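Local coordinates for brain-specific angiogenesis inhibitor 1-associated protein 2-like protein 2 (Mus musculus, PDB 3OK8) that binds phosphoinositides through its I-BAR domain and induces planar or gently curved membrane structures, at the interface of chains A and B. Residues are numbered along the deposited sequence; one frame, centred on the assembly and turned at random. Chains: chain A/B, Brain-specific angiogenesis inhibitor 1-associated protein 2-like protein 2.

Contact 1: the interface of chains A and B. Residues chain A 186, 189-190, 193-194; chain B 73, 76-77, 80.
B:Leu77 and B:Met80 reach from one helix onto the backbone of another at A:Ala190, and the contacts described across the interface are apolar. The CD2 methyl of B:Leu77 lies 3.7 Å from A:Ala190 CA. Its CG stands beside the backbone N, anti to the carbonyl carbon (chi1 -65°), which carries the branch out toward chain A. Alanine suits this place because its lone methyl lets a leucine come right up to the helix backbone; the same methyl faces B:Ile76 CG2 at 4.2 Å. One turn on, B:Met80 extends an almost straight chain beyond CG, which brings CE to A:Ala190 O and the backbone N of A:Leu194. The sulfur SD meets A:His193 CB at 3.8 Å. CE lies 3.7 Å from the carbonyl oxygen of A:Ala190, and the methionine side chain crosses that of A:Leu194 at about a right angle. An unbranched thioether is probably well suited to reach the helix backbone with its terminal methyl. At the other end, B:Leu73 CD1 touches A:Tyr186 CB more loosely, at 4.2 Å.

A polar bond within chain A orients the histidine: A:His193 ND1 donates to the carbonyl oxygen of A:Leu189 (3.0 Å, 155° at the hydrogen). The acceptor lies in the imidazole plane, so the bond fixes the ring's rotation while CB serves the sulfur.

The site joins helix 153-217 of chain A to helix 71-148 of chain B within the antiparallel I-BAR dimer of three-helix bundles.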
ATOM      1  N   TYR A 186      12.570  -6.543 -24.300  1.00 23.88           N
ATOM      2  CA  TYR A 186      11.429  -7.070 -23.548  1.00 28.95           C
ATOM      3  C   TYR A 186      11.883  -7.835 -22.304  1.00 42.57           C
ATOM      4  O   TYR A 186      11.368  -7.624 -21.193  1.00 39.84           O
ATOM      5  CB  TYR A 186      10.547  -7.956 -24.409  1.00 29.83           C
ATOM      6  CG  TYR A 186       9.722  -7.167 -25.394  1.00 41.44           C
ATOM      7  CD1 TYR A 186       8.726  -6.317 -24.947  1.00 36.47           C
ATOM      8  CD2 TYR A 186       9.939  -7.266 -26.771  1.00 36.46           C
ATOM      9  CE1 TYR A 186       7.964  -5.584 -25.820  1.00 36.88           C
ATOM     10  CE2 TYR A 186       9.174  -6.526 -27.664  1.00 43.33           C
ATOM     11  CZ  TYR A 186       8.181  -5.686 -27.173  1.00 41.87           C
ATOM     12  OH  TYR A 186       7.408  -4.941 -28.019  1.00 42.24           O
ATOM     13  N   LEU A 189      12.886  -5.754 -19.387  1.00 33.30           N
ATOM     14  CA  LEU A 189      11.732  -5.164 -18.721  1.00 29.43           C
ATOM     15  C   LEU A 189      11.106  -6.210 -17.814  1.00 38.65           C
ATOM     16  O   LEU A 189      10.837  -5.961 -16.628  1.00 36.82           O
ATOM     17  CB  LEU A 189      10.721  -4.658 -19.753  1.00 36.44           C
ATOM     18  CG  LEU A 189       9.685  -3.634 -19.295  1.00 46.46           C
ATOM     19  CD1 LEU A 189      10.369  -2.477 -18.567  1.00 41.92           C
ATOM     20  CD2 LEU A 189       8.862  -3.120 -20.483  1.00 38.15           C
ATOM     21  N   ALA A 190      10.908  -7.400 -18.367  1.00 35.52           N
ATOM     22  CA  ALA A 190      10.398  -8.518 -17.595  1.00 40.14           C
ATOM     23  C   ALA A 190      11.302  -8.895 -16.407  1.00 43.88           C
ATOM     24  O   ALA A 190      10.805  -9.252 -15.346  1.00 34.23           O
ATOM     25  CB  ALA A 190      10.152  -9.719 -18.494  1.00 24.17           C
ATOM     26  N   HIS A 193      11.190  -6.371 -13.463  1.00 25.46           N
ATOM     27  CA  HIS A 193       9.916  -6.450 -12.776  1.00 35.54           C
ATOM     28  C   HIS A 193       9.776  -7.739 -12.010  1.00 38.42           C
ATOM     29  O   HIS A 193       8.992  -7.827 -11.060  1.00 30.16           O
ATOM     30  CB  HIS A 193       8.761  -6.225 -13.745  1.00 33.31           C
ATOM     31  CG  HIS A 193       8.505  -4.776 -14.012  1.00 43.29           C
ATOM     32  ND1 HIS A 193       9.166  -4.070 -14.995  1.00 34.79           N
ATOM     33  CD2 HIS A 193       7.700  -3.887 -13.385  1.00 33.86           C
ATOM     34  CE1 HIS A 193       8.760  -2.813 -14.979  1.00 42.22           C
ATOM     35  NE2 HIS A 193       7.873  -2.674 -14.009  1.00 40.50           N
ATOM     36  N   LEU A 194      10.561  -8.731 -12.406  1.00 27.74           N
ATOM     37  CA  LEU A 194      10.660  -9.969 -11.642  1.00 29.67           C
ATOM     38  C   LEU A 194      11.401  -9.722 -10.325  1.00 30.76           C
ATOM     39  O   LEU A 194      11.031 -10.270  -9.291  1.00 30.98           O
ATOM     40  CB  LEU A 194      11.380 -11.045 -12.450  1.00 37.90           C
ATOM     41  CG  LEU A 194      10.765 -12.447 -12.471  1.00 41.23           C
ATOM     42  CD1 LEU A 194      11.809 -13.473 -12.931  1.00 43.46           C
ATOM     43  CD2 LEU A 194      10.197 -12.834 -11.121  1.00 20.06           C
TER
ATOM     44  N   LEU B  73       7.814 -13.619 -23.295  1.00 34.12           N
ATOM     45  CA  LEU B  73       8.104 -12.464 -22.447  1.00 33.09           C
ATOM     46  C   LEU B  73       6.923 -11.504 -22.383  1.00 46.84           C
ATOM     47  O   LEU B  73       6.691 -10.856 -21.363  1.00 40.47           O
ATOM     48  CB  LEU B  73       9.339 -11.725 -22.956  1.00 25.49           C
ATOM     49  CG  LEU B  73      10.625 -12.548 -22.900  1.00 35.96           C
ATOM     50  CD1 LEU B  73      11.714 -11.902 -23.742  1.00 39.82           C
ATOM     51  CD2 LEU B  73      11.070 -12.715 -21.457  1.00 34.21           C
ATOM     52  N   ILE B  76       4.301 -12.895 -20.113  1.00 39.94           N
ATOM     53  CA  ILE B  76       4.725 -12.715 -18.726  0.50 42.16           C
ATOM     54  C   ILE B  76       4.363 -11.324 -18.214  1.00 43.58           C
ATOM     55  O   ILE B  76       3.780 -11.181 -17.133  1.00 41.23           O
ATOM     56  CB  ILE B  76       6.252 -12.930 -18.576  0.50 42.65           C
ATOM     57  CG1 ILE B  76       6.581 -14.404 -18.310  0.50 40.11           C
ATOM     58  CG2 ILE B  76       6.812 -12.070 -17.445  0.50 37.87           C
ATOM     59  CD1 ILE B  76       5.890 -15.388 -19.223  0.50 37.55           C
ATOM     60  N   LEU B  77       4.717 -10.306 -18.996  1.00 38.80           N
ATOM     61  CA  LEU B  77       4.420  -8.908 -18.678  1.00 43.26           C
ATOM     62  C   LEU B  77       2.918  -8.683 -18.472  1.00 41.76           C
ATOM     63  O   LEU B  77       2.513  -7.974 -17.555  1.00 34.18           O
ATOM     64  CB  LEU B  77       4.977  -7.962 -19.764  1.00 36.95           C
ATOM     65  CG  LEU B  77       6.510  -7.907 -19.927  1.00 43.30           C
ATOM     66  CD1 LEU B  77       6.946  -7.310 -21.273  1.00 34.57           C
ATOM     67  CD2 LEU B  77       7.184  -7.166 -18.766  1.00 32.24           C
ATOM     68  N   MET B  80       1.847 -10.182 -15.376  1.00 38.91           N
ATOM     69  CA  MET B  80       2.303  -9.355 -14.265  1.00 37.08           C
ATOM     70  C   MET B  80       1.311  -8.226 -13.945  1.00 41.19           C
ATOM     71  O   MET B  80       1.052  -7.962 -12.781  1.00 31.50           O
ATOM     72  CB  MET B  80       3.697  -8.783 -14.521  1.00 43.17           C
ATOM     73  CG  MET B  80       4.831  -9.792 -14.310  1.00 50.95           C
ATOM     74  SD  MET B  80       6.460  -9.115 -14.712  1.00 36.09           S
ATOM     75  CE  MET B  80       7.530 -10.387 -14.035  1.00 30.12           C
TER

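Contact 2: the interface of chains A and B. Residues chain A 31-32, 35-36; chain B 52-53, 56, 59.
A:Asn31 OD1, the side-chain amide oxygen, accepts a hydrogen bond from the side-chain amine NZ of B:Lys59 at 3.0 Å. With CG of the asparagine anti to the backbone N (chi1 -172°), the amide points across to B:Lys59, while the lysine chain bends at chi2 (-141°) and then runs extended to deliver its amine. A long, flexible lysine can span the gap between helices, and the carbonyl dipole of the amide would probably help to offset any charge on the amine.

Beside this bond the helices meet through small and branched apolar groups. A:Leu32 CD1 presses on B:Ala56 CB at 3.4 Å, tighter than usual van der Waals contact; the alanine is small enough to admit it. A:Leu35 and B:Val52 cross at about a right angle, and CD2 of the leucine lies 3.3 Å from CG1 of the valine, again a close fit. The other branch, CD1, touches B:Val52 CG1 and reaches B:Ala56 CB at 3.9 Å. Cut back to an alanine, A:Leu35 would lose both CD branches, which is likely to leave B:Val52 CG1 without its close partner and open a gap beside B:Ala56.

B:Tyr53 lays the edge of its ring against the backbone of chain A, with A:Leu35 C and A:Gly36 N in the ring plane. Glycine probably eases this approach, since a side chain here would crowd the ring edge. The ring carbon CE2 stands 3.6 Å from the carbonyl oxygen of A:Leu32, and CD2 lies 3.7 Å from A:Gly36 CA.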
ATOM      1  N   ASN A  31       7.775   6.848 -20.705  1.00 40.50           N
ATOM      2  CA  ASN A  31       6.458   6.807 -20.097  1.00 40.75           C
ATOM      3  C   ASN A  31       6.417   6.062 -18.771  1.00 44.09           C
ATOM      4  O   ASN A  31       5.885   6.578 -17.784  1.00 35.00           O
ATOM      5  CB  ASN A  31       5.453   6.182 -21.060  1.00 44.01           C
ATOM      6  CG  ASN A  31       4.030   6.277 -20.554  1.00 54.33           C
ATOM      7  OD1 ASN A  31       3.293   5.291 -20.554  1.00 60.67           O
ATOM      8  ND2 ASN A  31       3.632   7.474 -20.115  1.00 49.67           N
ATOM      9  N   LEU A  32       6.949   4.844 -18.747  1.00 31.81           N
ATOM     10  CA  LEU A  32       7.035   4.081 -17.494  1.00 35.44           C
ATOM     11  C   LEU A  32       7.843   4.813 -16.429  1.00 39.21           C
ATOM     12  O   LEU A  32       7.574   4.662 -15.238  1.00 49.71           O
ATOM     13  CB  LEU A  32       7.598   2.672 -17.732  1.00 42.47           C
ATOM     14  CG  LEU A  32       6.626   1.487 -17.678  1.00 43.45           C
ATOM     15  CD1 LEU A  32       5.207   1.909 -18.000  1.00 47.34           C
ATOM     16  CD2 LEU A  32       7.095   0.355 -18.590  1.00 46.14           C
ATOM     17  N   LEU A  35       5.103   7.524 -15.329  1.00 28.10           N
ATOM     18  CA  LEU A  35       4.072   6.898 -14.525  1.00 39.26           C
ATOM     19  C   LEU A  35       4.680   6.313 -13.263  1.00 49.12           C
ATOM     20  O   LEU A  35       4.051   6.306 -12.208  1.00 46.74           O
ATOM     21  CB  LEU A  35       3.369   5.809 -15.331  1.00 38.84           C
ATOM     22  CG  LEU A  35       2.582   6.339 -16.521  1.00 47.32           C
ATOM     23  CD1 LEU A  35       2.052   5.196 -17.369  1.00 39.84           C
ATOM     24  CD2 LEU A  35       1.453   7.255 -16.027  1.00 38.87           C
ATOM     25  N   GLY A  36       5.911   5.819 -13.384  1.00 51.52           N
ATOM     26  CA  GLY A  36       6.622   5.244 -12.260  1.00 34.22           C
ATOM     27  C   GLY A  36       6.889   6.269 -11.168  1.00 37.52           C
ATOM     28  O   GLY A  36       6.767   5.976  -9.980  1.00 28.39           O
TER
ATOM     29  N   VAL B  52      -2.461   2.631 -13.326  1.00 42.84           N
ATOM     30  CA  VAL B  52      -2.086   3.265 -14.572  1.00 39.93           C
ATOM     31  C   VAL B  52      -0.740   2.724 -15.020  1.00 37.86           C
ATOM     32  O   VAL B  52      -0.530   2.484 -16.203  1.00 32.23           O
ATOM     33  CB  VAL B  52      -2.020   4.803 -14.421  1.00 42.39           C
ATOM     34  CG1 VAL B  52      -1.224   5.413 -15.545  1.00 36.22           C
ATOM     35  CG2 VAL B  52      -3.430   5.409 -14.352  1.00 31.37           C
ATOM     36  N   TYR B  53       0.158   2.519 -14.058  1.00 27.51           N
ATOM     37  CA  TYR B  53       1.510   2.067 -14.324  1.00 36.17           C
ATOM     38  C   TYR B  53       1.524   0.687 -14.967  1.00 39.33           C
ATOM     39  O   TYR B  53       2.249   0.442 -15.936  1.00 41.18           O
ATOM     40  CB  TYR B  53       2.308   2.025 -13.025  1.00 40.65           C
ATOM     41  CG  TYR B  53       3.692   1.494 -13.212  1.00 39.29           C
ATOM     42  CD1 TYR B  53       3.947   0.131 -13.137  1.00 41.06           C
ATOM     43  CD2 TYR B  53       4.744   2.352 -13.497  1.00 40.50           C
ATOM     44  CE1 TYR B  53       5.209  -0.357 -13.321  1.00 31.97           C
ATOM     45  CE2 TYR B  53       6.010   1.877 -13.685  1.00 36.84           C
ATOM     46  CZ  TYR B  53       6.237   0.518 -13.593  1.00 36.14           C
ATOM     47  OH  TYR B  53       7.497   0.043 -13.783  1.00 27.80           O
ATOM     48  N   ALA B  56       0.179   0.225 -18.499  1.00 43.69           N
ATOM     49  CA  ALA B  56       1.221   0.503 -19.486  1.00 33.50           C
ATOM     50  C   ALA B  56       2.134  -0.706 -19.666  1.00 41.61           C
ATOM     51  O   ALA B  56       2.471  -1.090 -20.798  1.00 34.43           O
ATOM     52  CB  ALA B  56       2.035   1.728 -19.072  1.00 30.58           C
ATOM     53  N   LYS B  59       0.429  -3.029 -21.927  1.00 40.58           N
ATOM     54  CA  LYS B  59       0.387  -2.619 -23.331  1.00 47.00           C
ATOM     55  C   LYS B  59       1.639  -3.171 -24.004  1.00 45.12           C
ATOM     56  O   LYS B  59       1.603  -3.704 -25.119  1.00 44.75           O
ATOM     57  CB  LYS B  59       0.359  -1.090 -23.451  1.00 53.26           C
ATOM     58  CG  LYS B  59       1.753  -0.446 -23.556  1.00 59.48           C
ATOM     59  CD  LYS B  59       1.880   0.877 -22.778  1.00 49.59           C
ATOM     60  CE  LYS B  59       3.348   1.220 -22.471  1.00 46.84           C
ATOM     61  NZ  LYS B  59       3.559   2.499 -21.709  1.00 51.04           N
TER

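Contact 1 and contact 2 lie about 13 Å apart, measured between the centres of their C-alpha atoms, and share no residue. They use different helices: contact 1 pairs helix 153-217 of chain A with helix 71-148 of chain B, whereas contact 2 pairs helix 5-66 of chain A with helix 7-64 of chain B. All three helices of the bundle thus contribute to the dimer seam. Because the interface is two-fold symmetric, each contact has a twin with the chains exchanged. Pairing at neighbouring points through separate helices probably helps to keep the two bundles from pivoting, giving the elongated dimer a rigid body to present to the membrane.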